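Local coordinates for enoyl-CoA hydratase subunit I (Geobacillus kaustophilus, PDB 2PBP), which catalyses the addition of water across the double bond of enoyl-CoA thioesters, probably as a step of beta-oxidation, at the interface of chains A and B. Sequence-based numbering; all coordinates share one arbitrary frame. Chains: chain A/B, Enoyl-CoA hydratase subunit I.

Contact 1: the interface of chains A and B. Residues chain A 211-212, 214-215, 223-224, 227; chain B 144-145, 148.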
ATOM      1  N   ALA A 211      -7.985   3.490   5.655  1.00  6.32           N
ATOM      2  CA  ALA A 211      -7.459   4.134   4.456  1.00  6.05           C
ATOM      3  C   ALA A 211      -6.926   3.087   3.482  1.00  7.15           C
ATOM      4  O   ALA A 211      -7.165   3.170   2.279  1.00  5.63           O
ATOM      5  CB  ALA A 211      -6.355   5.121   4.831  1.00  6.34           C
ATOM      6  N   VAL A 212      -6.204   2.098   4.003  1.00  5.43           N
ATOM      7  CA  VAL A 212      -5.658   1.049   3.155  1.00  6.04           C
ATOM      8  C   VAL A 212      -6.779   0.250   2.495  1.00  8.09           C
ATOM      9  O   VAL A 212      -6.659  -0.161   1.341  1.00  8.57           O
ATOM     10  CB  VAL A 212      -4.742   0.098   3.962  1.00  2.66           C
ATOM     11  CG1 VAL A 212      -4.367  -1.117   3.121  1.00  5.71           C
ATOM     12  CG2 VAL A 212      -3.489   0.843   4.388  1.00  3.70           C
ATOM     13  N   LYS A 214      -9.592   1.365   1.526  1.00 12.74           N
ATOM     14  CA  LYS A 214     -10.082   2.174   0.414  1.00 12.06           C
ATOM     15  C   LYS A 214      -9.079   2.155  -0.744  1.00 11.81           C
ATOM     16  O   LYS A 214      -9.471   2.142  -1.910  1.00 11.70           O
ATOM     17  CB  LYS A 214     -10.313   3.624   0.859  1.00 13.32           C
ATOM     18  CG  LYS A 214     -11.114   3.785   2.154  1.00 13.91           C
ATOM     19  CD  LYS A 214     -12.458   3.073   2.092  1.00 15.79           C
ATOM     20  CE  LYS A 214     -13.266   3.305   3.364  1.00 14.82           C
ATOM     21  NZ  LYS A 214     -14.486   2.452   3.404  1.00 16.97           N
ATOM     22  N   ALA A 215      -7.789   2.144  -0.414  1.00  8.14           N
ATOM     23  CA  ALA A 215      -6.732   2.137  -1.425  1.00  8.69           C
ATOM     24  C   ALA A 215      -6.827   0.934  -2.352  1.00  9.58           C
ATOM     25  O   ALA A 215      -6.431   0.999  -3.515  1.00  9.66           O
ATOM     26  CB  ALA A 215      -5.364   2.163  -0.752  1.00  6.55           C
ATOM     27  N   GLY A 223      -9.344   8.152  -2.930  1.00  7.40           N
ATOM     28  CA  GLY A 223      -8.768   7.426  -1.812  1.00  6.22           C
ATOM     29  C   GLY A 223      -8.022   8.420  -0.938  1.00  5.16           C
ATOM     30  O   GLY A 223      -8.034   8.330   0.291  1.00  4.18           O
ATOM     31  N   MET A 224      -7.372   9.383  -1.584  1.00  3.94           N
ATOM     32  CA  MET A 224      -6.632  10.416  -0.870  1.00  5.57           C
ATOM     33  C   MET A 224      -7.597  11.379  -0.175  1.00  6.44           C
ATOM     34  O   MET A 224      -7.288  11.918   0.888  1.00  5.84           O
ATOM     35  CB  MET A 224      -5.709  11.164  -1.843  1.00  5.83           C
ATOM     36  CG  MET A 224      -4.485  10.329  -2.240  1.00  5.60           C
ATOM     37  SD  MET A 224      -3.425  11.085  -3.490  1.00  9.21           S
ATOM     38  CE  MET A 224      -2.781  12.469  -2.564  1.00  7.26           C
ATOM     39  N   GLU A 227      -8.452   9.526   2.902  1.00  4.31           N
ATOM     40  CA  GLU A 227      -7.246   9.463   3.717  1.00  5.14           C
ATOM     41  C   GLU A 227      -7.030  10.722   4.563  1.00  5.29           C
ATOM     42  O   GLU A 227      -6.816  10.635   5.777  1.00  4.87           O
ATOM     43  CB  GLU A 227      -6.042   9.244   2.803  1.00  5.20           C
ATOM     44  CG  GLU A 227      -4.703   9.148   3.508  1.00  5.26           C
ATOM     45  CD  GLU A 227      -3.561   9.266   2.522  1.00  9.64           C
ATOM     46  OE1 GLU A 227      -3.468  10.328   1.875  1.00 10.07           O
ATOM     47  OE2 GLU A 227      -2.766   8.309   2.383  1.00  7.46           O
TER
ATOM     48  N   THR B 144      -0.691   6.234   2.180  1.00  5.76           N
ATOM     49  CA  THR B 144      -1.425   4.989   2.398  1.00  6.25           C
ATOM     50  C   THR B 144      -2.036   4.464   1.104  1.00  5.73           C
ATOM     51  O   THR B 144      -2.202   3.256   0.934  1.00  6.94           O
ATOM     52  CB  THR B 144      -2.563   5.156   3.431  1.00  4.95           C
ATOM     53  OG1 THR B 144      -3.567   6.035   2.910  1.00  6.27           O
ATOM     54  CG2 THR B 144      -2.024   5.720   4.731  1.00  7.27           C
ATOM     55  N   GLN B 145      -2.360   5.373   0.190  1.00  4.13           N
ATOM     56  CA  GLN B 145      -2.974   4.987  -1.073  1.00  5.25           C
ATOM     57  C   GLN B 145      -1.979   4.453  -2.094  1.00  5.17           C
ATOM     58  O   GLN B 145      -2.121   3.331  -2.584  1.00  5.27           O
ATOM     59  CB  GLN B 145      -3.728   6.176  -1.674  1.00  5.59           C
ATOM     60  CG  GLN B 145      -4.785   6.773  -0.752  1.00  6.19           C
ATOM     61  CD  GLN B 145      -5.778   5.736  -0.262  1.00  5.68           C
ATOM     62  OE1 GLN B 145      -5.792   5.379   0.920  1.00  9.53           O
ATOM     63  NE2 GLN B 145      -6.606   5.236  -1.170  1.00  2.51           N
ATOM     64  N   THR B 148      -0.167   1.114  -0.998  1.00  5.21           N
ATOM     65  CA  THR B 148      -1.048  -0.045  -1.082  1.00  5.17           C
ATOM     66  C   THR B 148      -1.261  -0.503  -2.526  1.00  6.05           C
ATOM     67  O   THR B 148      -1.279  -1.702  -2.811  1.00  6.04           O
ATOM     68  CB  THR B 148      -2.416   0.256  -0.436  1.00  6.51           C
ATOM     69  OG1 THR B 148      -2.225   0.559   0.953  1.00  6.43           O
ATOM     70  CG2 THR B 148      -3.347  -0.946  -0.562  1.00  5.60           C
TER
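Helices 202-217 and 220-234 of chain A close on the start of helix 143-151 of chain B, where B:Thr144 meets A:Glu227 and B:Gln145 enters the groove between the two A helices. A:Glu227 and B:Thr144 reach toward each other tip to tip. With CG anti to the backbone N (chi1 -180°) and the chain extended beyond it, the glutamate carries its carboxylate to the first turn of the B helix. There OE2 accepts two hydrogen bonds from one residue: the hydroxyl OG1 of B:Thr144 lies 2.5 Å from OE2 of A:Glu227, on the anti side and somewhat out of the carboxylate plane, while the backbone N of B:Thr144 stands 2.9 Å from the same OE2, nearly in line with the C-O bond. The negative group thus caps the amino end of a helix, whose dipole probably favours it. An alanine at A:Glu227 would probably leave the amide and hydroxyl of B:Thr144 without their acceptor and open a gap at the helix start.

B:Gln145, bent at chi2 (-54°), lays its amide between A:Ala215 and A:Gly223, small residues that let a long polar chain in. As modelled, its OE1 faces the carbonyl O of A:Ala211 at 2.9 Å, a clash of two acceptors; the amide is probably turned over, so the bond from B:Thr144 OG1 to OE1 is doubtful too. The reversed amide could donate to that carbonyl.

One turn on, B:Thr148 spends its hydroxyl on its own helix, OG1 donating to B:Thr144 O at 2.7 Å. With its polar need met within chain B, the residue can pack on apolar neighbours: CB of B:Thr148 lies 3.5 Å from CB of A:Ala215, and OG1 and CG2 both lie against CG1 of A:Val212. The site docks the conserved Gly-Gly-Thr-Gln segment of the crotonase family onto the neighbouring subunit, and so is likely to support subunit assembly.

Contact 2: the interface of chains A and B. Residues chain A 97, 118, 197, 205, 208-209, 212; chain B 133, 157, 160-161.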
ATOM      1  N   PRO A  97      -7.051  -4.281  14.307  1.00  6.11           N
ATOM      2  CA  PRO A  97      -6.020  -5.031  13.586  1.00  7.65           C
ATOM      3  C   PRO A  97      -6.177  -6.535  13.814  1.00  8.37           C
ATOM      4  O   PRO A  97      -6.373  -6.988  14.947  1.00  6.86           O
ATOM      5  CB  PRO A  97      -4.724  -4.482  14.177  1.00  6.83           C
ATOM      6  CG  PRO A  97      -5.068  -3.045  14.417  1.00  8.95           C
ATOM      7  CD  PRO A  97      -6.456  -3.146  15.037  1.00  6.59           C
ATOM      8  N   ASP A 118      -5.423  -8.850   8.325  1.00  4.19           N
ATOM      9  CA  ASP A 118      -4.576  -7.773   7.810  1.00  5.16           C
ATOM     10  C   ASP A 118      -3.133  -8.174   7.545  1.00  6.83           C
ATOM     11  O   ASP A 118      -2.493  -7.651   6.628  1.00  7.17           O
ATOM     12  CB  ASP A 118      -4.598  -6.596   8.781  1.00  6.04           C
ATOM     13  CG  ASP A 118      -6.003  -6.142   9.093  1.00  5.87           C
ATOM     14  OD1 ASP A 118      -6.751  -5.853   8.135  1.00  6.33           O
ATOM     15  OD2 ASP A 118      -6.360  -6.082  10.291  1.00  8.04           O
ATOM     16  N   LEU A 197       2.519  -4.130  17.992  1.00  6.36           N
ATOM     17  CA  LEU A 197       1.450  -3.341  17.383  1.00  7.31           C
ATOM     18  C   LEU A 197       0.527  -2.783  18.469  1.00  7.55           C
ATOM     19  O   LEU A 197       0.006  -1.678  18.341  1.00  6.69           O
ATOM     20  CB  LEU A 197       0.647  -4.195  16.393  1.00  8.06           C
ATOM     21  CG  LEU A 197       1.367  -4.578  15.094  1.00 10.70           C
ATOM     22  CD1 LEU A 197       0.535  -5.585  14.316  1.00 10.31           C
ATOM     23  CD2 LEU A 197       1.608  -3.329  14.254  1.00 10.58           C
ATOM     24  N   LEU A 205      -3.661   3.065  14.087  1.00  4.54           N
ATOM     25  CA  LEU A 205      -3.703   1.778  13.389  1.00  4.50           C
ATOM     26  C   LEU A 205      -5.073   1.554  12.739  1.00  5.11           C
ATOM     27  O   LEU A 205      -5.171   1.053  11.619  1.00  4.80           O
ATOM     28  CB  LEU A 205      -3.403   0.617  14.345  1.00  4.50           C
ATOM     29  CG  LEU A 205      -2.035   0.571  15.031  1.00  4.76           C
ATOM     30  CD1 LEU A 205      -1.778  -0.849  15.536  1.00  4.52           C
ATOM     31  CD2 LEU A 205      -0.940   0.984  14.064  1.00  4.93           C
ATOM     32  N   ILE A 208      -5.540   4.001   9.728  1.00  3.78           N
ATOM     33  CA  ILE A 208      -4.611   3.667   8.652  1.00  6.27           C
ATOM     34  C   ILE A 208      -5.201   2.472   7.909  1.00  6.18           C
ATOM     35  O   ILE A 208      -5.202   2.420   6.675  1.00  3.65           O
ATOM     36  CB  ILE A 208      -3.206   3.278   9.195  1.00  6.67           C
ATOM     37  CG1 ILE A 208      -2.402   4.540   9.518  1.00 10.65           C
ATOM     38  CG2 ILE A 208      -2.478   2.404   8.172  1.00  4.96           C
ATOM     39  CD1 ILE A 208      -2.101   5.513   8.347  1.00 13.93           C
ATOM     40  N   LYS A 209      -5.697   1.508   8.678  1.00  6.21           N
ATOM     41  CA  LYS A 209      -6.296   0.314   8.104  1.00  5.59           C
ATOM     42  C   LYS A 209      -7.488   0.695   7.224  1.00  6.04           C
ATOM     43  O   LYS A 209      -7.652   0.152   6.131  1.00  5.48           O
ATOM     44  CB  LYS A 209      -6.734  -0.643   9.220  1.00  6.35           C
ATOM     45  CG  LYS A 209      -7.493  -1.863   8.723  1.00  8.82           C
ATOM     46  CD  LYS A 209      -7.752  -2.858   9.850  1.00  5.45           C
ATOM     47  CE  LYS A 209      -8.731  -3.928   9.399  1.00  9.14           C
ATOM     48  NZ  LYS A 209      -8.905  -5.003  10.421  1.00  6.33           N
ATOM     49  N   VAL A 212      -6.204   2.098   4.003  1.00  5.43           N
ATOM     50  CA  VAL A 212      -5.658   1.049   3.155  1.00  6.04           C
ATOM     51  C   VAL A 212      -6.779   0.250   2.495  1.00  8.09           C
ATOM     52  O   VAL A 212      -6.659  -0.161   1.341  1.00  8.57           O
ATOM     53  CB  VAL A 212      -4.742   0.098   3.962  1.00  2.66           C
ATOM     54  CG1 VAL A 212      -4.367  -1.117   3.121  1.00  5.71           C
ATOM     55  CG2 VAL A 212      -3.489   0.843   4.388  1.00  3.70           C
TER
ATOM     56  N   VAL B 133       3.019   7.201  12.113  1.00  8.02           N
ATOM     57  CA  VAL B 133       2.296   6.410  13.102  1.00  8.54           C
ATOM     58  C   VAL B 133       2.907   6.499  14.500  1.00  7.98           C
ATOM     59  O   VAL B 133       2.185   6.453  15.503  1.00  8.01           O
ATOM     60  CB  VAL B 133       2.207   4.921  12.671  1.00  6.59           C
ATOM     61  CG1 VAL B 133       3.600   4.311  12.570  1.00  8.20           C
ATOM     62  CG2 VAL B 133       1.353   4.144  13.660  1.00  8.25           C
ATOM     63  N   LEU B 157       0.367  -2.535   5.108  1.00  7.20           N
ATOM     64  CA  LEU B 157       0.021  -2.345   6.515  1.00  7.84           C
ATOM     65  C   LEU B 157       1.203  -2.600   7.439  1.00  7.71           C
ATOM     66  O   LEU B 157       1.330  -1.965   8.485  1.00  6.97           O
ATOM     67  CB  LEU B 157      -1.167  -3.230   6.898  1.00  7.08           C
ATOM     68  CG  LEU B 157      -2.510  -2.722   6.355  1.00  6.12           C
ATOM     69  CD1 LEU B 157      -3.609  -3.734   6.639  1.00  8.21           C
ATOM     70  CD2 LEU B 157      -2.835  -1.368   6.993  1.00  6.24           C
ATOM     71  N   LEU B 160       3.176   0.675   7.169  1.00  4.84           N
ATOM     72  CA  LEU B 160       2.401   1.801   7.679  1.00  3.65           C
ATOM     73  C   LEU B 160       2.135   1.724   9.182  1.00  5.33           C
ATOM     74  O   LEU B 160       2.170   2.741   9.872  1.00  7.97           O
ATOM     75  CB  LEU B 160       1.076   1.903   6.914  1.00  3.08           C
ATOM     76  CG  LEU B 160       1.220   2.238   5.425  1.00  5.67           C
ATOM     77  CD1 LEU B 160      -0.088   1.969   4.698  1.00  5.28           C
ATOM     78  CD2 LEU B 160       1.636   3.701   5.272  1.00  4.65           C
ATOM     79  N   TRP B 161       1.884   0.520   9.686  1.00  5.98           N
ATOM     80  CA  TRP B 161       1.609   0.332  11.111  1.00  5.31           C
ATOM     81  C   TRP B 161       2.847   0.408  12.009  1.00  7.69           C
ATOM     82  O   TRP B 161       2.755   0.851  13.155  1.00  7.05           O
ATOM     83  CB  TRP B 161       0.922  -1.014  11.348  1.00  3.29           C
ATOM     84  CG  TRP B 161      -0.554  -1.049  11.061  1.00  6.05           C
ATOM     85  CD1 TRP B 161      -1.382   0.016  10.826  1.00  5.46           C
ATOM     86  CD2 TRP B 161      -1.386  -2.212  11.060  1.00  6.35           C
ATOM     87  NE1 TRP B 161      -2.681  -0.416  10.685  1.00  5.71           N
ATOM     88  CE2 TRP B 161      -2.713  -1.781  10.826  1.00  6.80           C
ATOM     89  CE3 TRP B 161      -1.144  -3.581  11.243  1.00  5.81           C
ATOM     90  CZ2 TRP B 161      -3.791  -2.668  10.766  1.00  6.94           C
ATOM     91  CZ3 TRP B 161      -2.214  -4.465  11.184  1.00  5.71           C
ATOM     92  CH2 TRP B 161      -3.524  -4.003  10.948  1.00  4.10           C
TER
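Helix 153-162 of chain B leans across helix 202-217 of chain A in a roughly opposite direction, close enough for CA of B:Leu160 to lie 7.3 Å from CA of A:Ile208. In this crotonase-family packing of helix on helix, B:Trp161 is the large piece, its indole sunk among A:Leu205, A:Ile208, A:Pro97 and A:Asp118. CB of A:Leu205 lies over one face toward the rim, and CD2 of B:Leu157, from the same chain as the indole, backs the other. The A:Leu205 side chain crosses the ring at about a right angle, bringing CD2 to 3.4 Å from CD1 of B:Trp161.

The indole N-H adds a polar link: NE1 of B:Trp161 donates to the carbonyl O of A:Leu205 at 3.0 Å. This bond is bent, 139° at the hydrogen, and the oxygen lies 28° out of the ring plane. The far end, CH2, touches CB of A:Pro97 and, at 3.5 Å, CB of A:Asp118. The carboxylate stands almost perpendicular to the indole, with OD2 at the ring edge, in plane, where the slightly positive ring hydrogens would suit it. OD2 of A:Asp118 offers its syn lone pair to NZ of A:Lys209 at 2.8 Å, a salt bridge within chain A. A:Lys209 gets there fully extended, CG anti to the backbone N (chi1 174°), and lays its aliphatic stem beside CZ2 of B:Trp161.

Nearer the end of the A helix, the branched A:Val212 fits CG2 between two leucines, 3.5 Å from CD2 of B:Leu157, a tight contact, and 3.6 Å from CD1 of B:Leu160. CG2 of A:Ile208 rests against CB of B:Leu160 and, from the side of B:Leu157, against CD1 and NE1 of the indole of B:Trp161.

Contact 1 and contact 2 have C-alpha centres about 11 Å apart and are successive stretches of one interface. Helix 202-217 of chain A runs through both, and A:Val212 belongs to each, its two methyls lying against both partner helices of chain B. Those helices, 143-151 and 153-162, follow one another in sequence, so one A helix packs on two consecutive helices. Contact 1 holds mainly by helix capping and a buried amide, contact 2 mainly by apolar packing around an indole. The interface is not an exact two-fold, which would fit the trimeric arrangement familiar in crotonase-family enzymes, although the deposited assembly holds two chains.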